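Local coordinates for protein Niban 2 (Homo sapiens, PDB 7CTP), which may help suppress apoptosis and promote melanoma cell invasion in vitro, and is an N-myristoylated, PH-domain-containing member of the Niban family, at residues A[12-23]-A[240-251]. Residues are numbered along the deposited sequence; the frame is centred on the assembly and turned at random.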
ATOM      1  N   ARG A  12     -12.516 -30.626   7.548  1.00 24.69           N
ATOM      2  CA  ARG A  12     -12.759 -29.192   7.520  1.00 20.18           C
ATOM      3  C   ARG A  12     -11.728 -28.483   6.658  1.00 24.12           C
ATOM      4  O   ARG A  12     -12.074 -27.583   5.888  1.00 23.41           O
ATOM      5  CB  ARG A  12     -12.765 -28.629   8.937  1.00 27.32           C
ATOM      6  CG  ARG A  12     -12.812 -27.111   8.982  1.00 27.63           C
ATOM      7  CD  ARG A  12     -14.233 -26.625   8.864  1.00 37.42           C
ATOM      8  NE  ARG A  12     -15.021 -26.946  10.057  1.00 38.46           N
ATOM      9  CZ  ARG A  12     -16.326 -27.198  10.045  1.00 56.84           C
ATOM     10  NH1 ARG A  12     -16.998 -27.172   8.902  1.00 66.98           N
ATOM     11  NH2 ARG A  12     -16.960 -27.486  11.175  1.00 50.09           N
ATOM     12  N   ARG A  13     -10.460 -28.890   6.754  1.00 19.36           N
ATOM     13  CA  ARG A  13      -9.449 -28.290   5.893  1.00 21.21           C
ATOM     14  C   ARG A  13      -9.757 -28.551   4.424  1.00 21.06           C
ATOM     15  O   ARG A  13      -9.557 -27.674   3.581  1.00 20.59           O
ATOM     16  CB  ARG A  13      -8.059 -28.798   6.270  1.00 20.97           C
ATOM     17  CG  ARG A  13      -7.600 -28.261   7.626  1.00 21.47           C
ATOM     18  CD  ARG A  13      -6.169 -28.688   7.931  1.00 23.59           C
ATOM     19  NE  ARG A  13      -5.691 -28.117   9.189  1.00 30.81           N
ATOM     20  CZ  ARG A  13      -4.872 -27.068   9.280  1.00 29.45           C
ATOM     21  NH1 ARG A  13      -4.431 -26.476   8.176  1.00 32.10           N
ATOM     22  NH2 ARG A  13      -4.492 -26.617  10.474  1.00 26.18           N
ATOM     23  N   GLN A  14     -10.294 -29.731   4.096  1.00 20.54           N
ATOM     24  CA  GLN A  14     -10.610 -29.993   2.692  1.00 22.01           C
ATOM     25  C   GLN A  14     -11.757 -29.105   2.216  1.00 21.43           C
ATOM     26  O   GLN A  14     -11.732 -28.592   1.089  1.00 21.43           O
ATOM     27  CB  GLN A  14     -10.941 -31.469   2.486  1.00 29.15           C
ATOM     28  CG  GLN A  14     -11.274 -31.827   1.030  1.00 28.71           C
ATOM     29  CD  GLN A  14     -10.147 -31.485   0.069  1.00 35.13           C
ATOM     30  OE1 GLN A  14     -10.374 -30.883  -0.985  1.00 56.40           O
ATOM     31  NE2 GLN A  14      -8.926 -31.869   0.426  1.00 39.43           N
ATOM     32  N   HIS A  15     -12.756 -28.891   3.070  1.00 23.58           N
ATOM     33  CA  HIS A  15     -13.854 -28.007   2.695  1.00 26.00           C
ATOM     34  C   HIS A  15     -13.344 -26.587   2.473  1.00 20.74           C
ATOM     35  O   HIS A  15     -13.716 -25.925   1.493  1.00 21.91           O
ATOM     36  CB  HIS A  15     -14.936 -28.029   3.773  1.00 28.62           C
ATOM     37  CG  HIS A  15     -15.746 -29.290   3.795  1.00 35.66           C
ATOM     38  ND1 HIS A  15     -16.330 -29.825   2.664  1.00 48.47           N
ATOM     39  CD2 HIS A  15     -16.085 -30.114   4.817  1.00 41.79           C
ATOM     40  CE1 HIS A  15     -16.985 -30.927   2.988  1.00 55.36           C
ATOM     41  NE2 HIS A  15     -16.853 -31.125   4.289  1.00 47.22           N
ATOM     42  N   ILE A  16     -12.469 -26.112   3.365  1.00 20.16           N
ATOM     43  CA  ILE A  16     -11.929 -24.761   3.215  1.00 20.35           C
ATOM     44  C   ILE A  16     -11.123 -24.652   1.927  1.00 22.28           C
ATOM     45  O   ILE A  16     -11.244 -23.670   1.187  1.00 22.42           O
ATOM     46  CB  ILE A  16     -11.084 -24.369   4.439  1.00 19.30           C
ATOM     47  CG1 ILE A  16     -11.970 -24.173   5.671  1.00 20.26           C
ATOM     48  CG2 ILE A  16     -10.300 -23.089   4.134  1.00 22.15           C
ATOM     49  CD1 ILE A  16     -11.225 -24.286   6.980  1.00 22.72           C
ATOM     50  N   ALA A  17     -10.306 -25.668   1.623  1.00 19.77           N
ATOM     51  CA  ALA A  17      -9.511 -25.627   0.398  1.00 21.78           C
ATOM     52  C   ALA A  17     -10.403 -25.610  -0.834  1.00 20.48           C
ATOM     53  O   ALA A  17     -10.080 -24.955  -1.836  1.00 20.91           O
ATOM     54  CB  ALA A  17      -8.550 -26.812   0.333  1.00 21.97           C
ATOM     55  N   GLU A  18     -11.518 -26.344  -0.790  1.00 21.54           N
ATOM     56  CA  GLU A  18     -12.440 -26.348  -1.920  1.00 20.31           C
ATOM     57  C   GLU A  18     -13.040 -24.964  -2.137  1.00 20.21           C
ATOM     58  O   GLU A  18     -13.086 -24.463  -3.268  1.00 26.56           O
ATOM     59  CB  GLU A  18     -13.537 -27.394  -1.697  1.00 27.39           C
ATOM     60  CG  GLU A  18     -13.043 -28.826  -1.915  1.00 31.93           C
ATOM     61  CD  GLU A  18     -14.024 -29.886  -1.430  1.00 47.87           C
ATOM     62  OE1 GLU A  18     -13.642 -31.079  -1.413  1.00 44.20           O
ATOM     63  OE2 GLU A  18     -15.164 -29.527  -1.068  1.00 42.78           O
ATOM     64  N   LYS A  19     -13.506 -24.334  -1.057  1.00 20.95           N
ATOM     65  CA  LYS A  19     -14.069 -22.989  -1.164  1.00 22.85           C
ATOM     66  C   LYS A  19     -13.011 -21.988  -1.613  1.00 23.21           C
ATOM     67  O   LYS A  19     -13.296 -21.099  -2.424  1.00 23.22           O
ATOM     68  CB  LYS A  19     -14.673 -22.559   0.172  1.00 25.40           C
ATOM     69  CG  LYS A  19     -15.851 -23.427   0.624  1.00 26.17           C
ATOM     70  CD  LYS A  19     -16.309 -23.045   2.032  1.00 38.52           C
ATOM     71  CE  LYS A  19     -17.438 -23.943   2.520  1.00 52.26           C
ATOM     72  NZ  LYS A  19     -18.766 -23.272   2.420  1.00 56.02           N
ATOM     73  N   THR A  20     -11.791 -22.110  -1.079  1.00 18.62           N
ATOM     74  CA  THR A  20     -10.685 -21.248  -1.504  1.00 17.74           C
ATOM     75  C   THR A  20     -10.404 -21.412  -2.989  1.00 20.74           C
ATOM     76  O   THR A  20     -10.190 -20.426  -3.712  1.00 19.50           O
ATOM     77  CB  THR A  20      -9.438 -21.568  -0.675  1.00 18.63           C
ATOM     78  OG1 THR A  20      -9.734 -21.330   0.714  1.00 18.58           O
ATOM     79  CG2 THR A  20      -8.235 -20.721  -1.114  1.00 18.40           C
ATOM     80  N   GLY A  21     -10.405 -22.659  -3.466  1.00 20.71           N
ATOM     81  CA  GLY A  21     -10.111 -22.904  -4.868  1.00 20.05           C
ATOM     82  C   GLY A  21     -11.139 -22.282  -5.793  1.00 23.10           C
ATOM     83  O   GLY A  21     -10.799 -21.776  -6.866  1.00 24.35           O
ATOM     84  N   LYS A  22     -12.406 -22.300  -5.384  1.00 23.28           N
ATOM     85  CA  LYS A  22     -13.452 -21.686  -6.196  1.00 26.08           C
ATOM     86  C   LYS A  22     -13.286 -20.172  -6.255  1.00 26.18           C
ATOM     87  O   LYS A  22     -13.477 -19.565  -7.315  1.00 20.98           O
ATOM     88  CB  LYS A  22     -14.822 -22.080  -5.650  1.00 26.92           C
ATOM     89  CG  LYS A  22     -15.051 -23.581  -5.776  1.00 32.05           C
ATOM     90  CD  LYS A  22     -16.408 -24.028  -5.265  1.00 40.87           C
ATOM     91  CE  LYS A  22     -16.506 -25.551  -5.331  1.00 36.05           C
ATOM     92  NZ  LYS A  22     -17.766 -26.053  -4.705  1.00 48.85           N
ATOM     93  N   ILE A  23     -12.917 -19.548  -5.130  1.00 20.83           N
ATOM     94  CA  ILE A  23     -12.639 -18.111  -5.126  1.00 22.14           C
ATOM     95  C   ILE A  23     -11.450 -17.792  -6.020  1.00 20.97           C
ATOM     96  O   ILE A  23     -11.476 -16.831  -6.797  1.00 20.12           O
ATOM     97  CB  ILE A  23     -12.398 -17.607  -3.695  1.00 20.20           C
ATOM     98  CG1 ILE A  23     -13.694 -17.632  -2.897  1.00 21.65           C
ATOM     99  CG2 ILE A  23     -11.817 -16.184  -3.715  1.00 21.05           C
ATOM    100  CD1 ILE A  23     -13.455 -17.595  -1.393  1.00 25.48           C
ATOM    101  N   VAL A 240      -9.654 -13.933   0.097  1.00 19.00           N
ATOM    102  CA  VAL A 240     -10.280 -15.198   0.483  1.00 17.79           C
ATOM    103  C   VAL A 240     -10.787 -15.139   1.921  1.00 20.30           C
ATOM    104  O   VAL A 240     -11.923 -15.543   2.204  1.00 20.01           O
ATOM    105  CB  VAL A 240      -9.298 -16.367   0.284  1.00 15.87           C
ATOM    106  CG1 VAL A 240      -9.891 -17.669   0.849  1.00 21.49           C
ATOM    107  CG2 VAL A 240      -8.973 -16.538  -1.193  1.00 19.38           C
ATOM    108  N   MET A 241      -9.948 -14.670   2.855  1.00 17.20           N
ATOM    109  CA  MET A 241     -10.364 -14.629   4.261  1.00 18.36           C
ATOM    110  C   MET A 241     -11.573 -13.725   4.462  1.00 25.39           C
ATOM    111  O   MET A 241     -12.464 -14.040   5.261  1.00 23.02           O
ATOM    112  CB  MET A 241      -9.218 -14.164   5.159  1.00 18.98           C
ATOM    113  CG  MET A 241      -8.020 -15.116   5.228  1.00 22.18           C
ATOM    114  SD  MET A 241      -8.415 -16.772   5.834  1.00 23.94           S
ATOM    115  CE  MET A 241      -8.835 -16.418   7.548  1.00 24.02           C
ATOM    116  N   GLU A 242     -11.615 -12.592   3.757  1.00 22.33           N
ATOM    117  CA  GLU A 242     -12.774 -11.709   3.871  1.00 19.35           C
ATOM    118  C   GLU A 242     -14.048 -12.439   3.476  1.00 22.07           C
ATOM    119  O   GLU A 242     -15.089 -12.304   4.131  1.00 25.03           O
ATOM    120  CB  GLU A 242     -12.573 -10.464   3.007  1.00 25.13           C
ATOM    121  CG  GLU A 242     -13.811  -9.566   2.891  1.00 33.17           C
ATOM    122  CD  GLU A 242     -13.604  -8.396   1.934  1.00 23.19           C
ATOM    123  OE1 GLU A 242     -13.133  -8.603   0.795  1.00 33.49           O
ATOM    124  OE2 GLU A 242     -13.912  -7.258   2.340  1.00 37.50           O
ATOM    125  N   GLU A 243     -13.975 -13.247   2.428  1.00 22.09           N
ATOM    126  CA  GLU A 243     -15.161 -13.920   1.927  1.00 25.70           C
ATOM    127  C   GLU A 243     -15.543 -15.113   2.796  1.00 30.26           C
ATOM    128  O   GLU A 243     -16.729 -15.319   3.088  1.00 28.22           O
ATOM    129  CB  GLU A 243     -14.927 -14.351   0.479  1.00 27.19           C
ATOM    130  CG  GLU A 243     -16.168 -14.873  -0.214  1.00 27.95           C
ATOM    131  CD  GLU A 243     -16.044 -14.891  -1.722  1.00 28.79           C
ATOM    132  OE1 GLU A 243     -15.346 -14.020  -2.288  1.00 32.81           O
ATOM    133  OE2 GLU A 243     -16.658 -15.785  -2.342  1.00 30.45           O
ATOM    134  N   LEU A 244     -14.560 -15.903   3.230  1.00 24.40           N
ATOM    135  CA  LEU A 244     -14.845 -17.149   3.935  1.00 25.22           C
ATOM    136  C   LEU A 244     -14.992 -16.985   5.437  1.00 28.16           C
ATOM    137  O   LEU A 244     -15.640 -17.823   6.074  1.00 27.28           O
ATOM    138  CB  LEU A 244     -13.741 -18.174   3.670  1.00 31.45           C
ATOM    139  CG  LEU A 244     -13.597 -18.648   2.232  1.00 29.67           C
ATOM    140  CD1 LEU A 244     -12.722 -19.890   2.171  1.00 30.66           C
ATOM    141  CD2 LEU A 244     -14.976 -18.926   1.627  1.00 38.34           C
ATOM    142  N   GLY A 245     -14.394 -15.940   6.016  1.00 25.01           N
ATOM    143  CA  GLY A 245     -14.406 -15.711   7.448  1.00 28.01           C
ATOM    144  C   GLY A 245     -15.769 -15.774   8.116  1.00 30.73           C
ATOM    145  O   GLY A 245     -15.956 -16.491   9.110  1.00 28.66           O
ATOM    146  N   PRO A 246     -16.748 -15.015   7.600  1.00 29.76           N
ATOM    147  CA  PRO A 246     -18.067 -14.993   8.256  1.00 28.36           C
ATOM    148  C   PRO A 246     -18.704 -16.359   8.438  1.00 28.84           C
ATOM    149  O   PRO A 246     -19.151 -16.683   9.545  1.00 29.35           O
ATOM    150  CB  PRO A 246     -18.892 -14.101   7.322  1.00 32.65           C
ATOM    151  CG  PRO A 246     -17.904 -13.158   6.771  1.00 30.68           C
ATOM    152  CD  PRO A 246     -16.662 -13.991   6.541  1.00 34.01           C
ATOM    153  N   GLU A 247     -18.778 -17.174   7.382  1.00 30.12           N
ATOM    154  CA  GLU A 247     -19.444 -18.462   7.543  1.00 31.40           C
ATOM    155  C   GLU A 247     -18.589 -19.415   8.377  1.00 26.51           C
ATOM    156  O   GLU A 247     -19.125 -20.229   9.131  1.00 28.26           O
ATOM    157  CB  GLU A 247     -19.805 -19.060   6.179  1.00 34.07           C
ATOM    158  CG  GLU A 247     -18.629 -19.545   5.397  1.00 46.55           C
ATOM    159  CD  GLU A 247     -18.950 -19.953   3.956  1.00 69.92           C
ATOM    160  OE1 GLU A 247     -19.531 -21.048   3.766  1.00 70.15           O
ATOM    161  OE2 GLU A 247     -18.580 -19.209   3.015  1.00 47.39           O
ATOM    162  N   LEU A 248     -17.255 -19.315   8.282  1.00 25.53           N
ATOM    163  CA  LEU A 248     -16.413 -20.154   9.133  1.00 23.09           C
ATOM    164  C   LEU A 248     -16.585 -19.779  10.597  1.00 25.19           C
ATOM    165  O   LEU A 248     -16.650 -20.656  11.468  1.00 26.00           O
ATOM    166  CB  LEU A 248     -14.944 -20.054   8.716  1.00 28.88           C
ATOM    167  CG  LEU A 248     -13.978 -21.076   9.313  1.00 37.21           C
ATOM    168  CD1 LEU A 248     -14.298 -22.482   8.815  1.00 38.72           C
ATOM    169  CD2 LEU A 248     -12.530 -20.702   9.001  1.00 34.98           C
ATOM    170  N   LYS A 249     -16.661 -18.480  10.883  1.00 23.00           N
ATOM    171  CA  LYS A 249     -16.923 -18.017  12.241  1.00 27.53           C
ATOM    172  C   LYS A 249     -18.309 -18.445  12.712  1.00 27.85           C
ATOM    173  O   LYS A 249     -18.480 -18.862  13.864  1.00 26.48           O
ATOM    174  CB  LYS A 249     -16.776 -16.497  12.289  1.00 31.46           C
ATOM    175  CG  LYS A 249     -16.668 -15.898  13.678  1.00 37.51           C
ATOM    176  CD  LYS A 249     -16.439 -14.393  13.578  1.00 28.40           C
ATOM    177  CE  LYS A 249     -14.984 -14.046  13.289  1.00 32.89           C
ATOM    178  NZ  LYS A 249     -14.738 -12.565  13.343  1.00 29.89           N
ATOM    179  N   ALA A 250     -19.309 -18.346  11.830  1.00 26.75           N
ATOM    180  CA  ALA A 250     -20.665 -18.758  12.188  1.00 28.44           C
ATOM    181  C   ALA A 250     -20.721 -20.242  12.525  1.00 27.55           C
ATOM    182  O   ALA A 250     -21.507 -20.663  13.384  1.00 29.76           O
ATOM    183  CB  ALA A 250     -21.637 -18.423  11.055  1.00 28.74           C
ATOM    184  N   GLU A 251     -19.892 -21.051  11.868  1.00 25.31           N
ATOM    185  CA  GLU A 251     -19.931 -22.493  12.081  1.00 27.32           C
ATOM    186  C   GLU A 251     -19.116 -22.905  13.303  1.00 29.27           C
ATOM    187  O   GLU A 251     -19.575 -23.707  14.125  1.00 27.92           O
ATOM    188  CB  GLU A 251     -19.422 -23.213  10.833  1.00 30.34           C
ATOM    189  CG  GLU A 251     -19.439 -24.733  10.943  1.00 46.82           C
ATOM    190  CD  GLU A 251     -19.445 -25.403   9.588  1.00 57.96           C
ATOM    191  OE1 GLU A 251     -18.717 -24.924   8.692  1.00 62.95           O
ATOM    192  OE2 GLU A 251     -20.173 -26.405   9.417  1.00 63.58           O
TER
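Leu244 anchors an apolar helix-helix contact, with two salt bridges along its edge, in which the long helix 10-48 near the N-terminus packs against helix 232-252; the chain between them includes the antiparallel sheet of the PH domain. Segments 12-23 and 240-251 run roughly antiparallel, 139° between their directions, axes 10.5 Å apart at closest approach. Leu244 enters as a knob into the hole formed by Ile16, Lys19, Thr20 and Ile23; its CD2 lies 3.6 Å from Ile23 CD1, while its CD1 meets Thr20 OG1 and Lys19 CB. Thr20 OG1 (chi1 -60°) is turned back to donate to Ile16 O at 2.8 Å from above the carbonyl plane. Helix 260-337 also touches this pair, Met277 on Ile16 and Val278 on Val240. Glu243 OE2 comes within 3.5 Å of Ile23 CG1, while OE1 is hydrogen-bonded to Tyr215 OH. Toward solvent, Lys19 NZ reaches Glu247 OE1 at 2.7 Å from above the carboxylate plane. Arg12 brings NH1 to 2.8 Å from Glu251 OE1, with guanidinium and carboxylate planes 47° apart. Replacing Glu251 by an alanine is likely to leave the Arg12 guanidinium without this carboxylate and freer to turn. Leu248 CD1 lies 4.0 Å from Ile16 CD1 and also touches Arg12 CD.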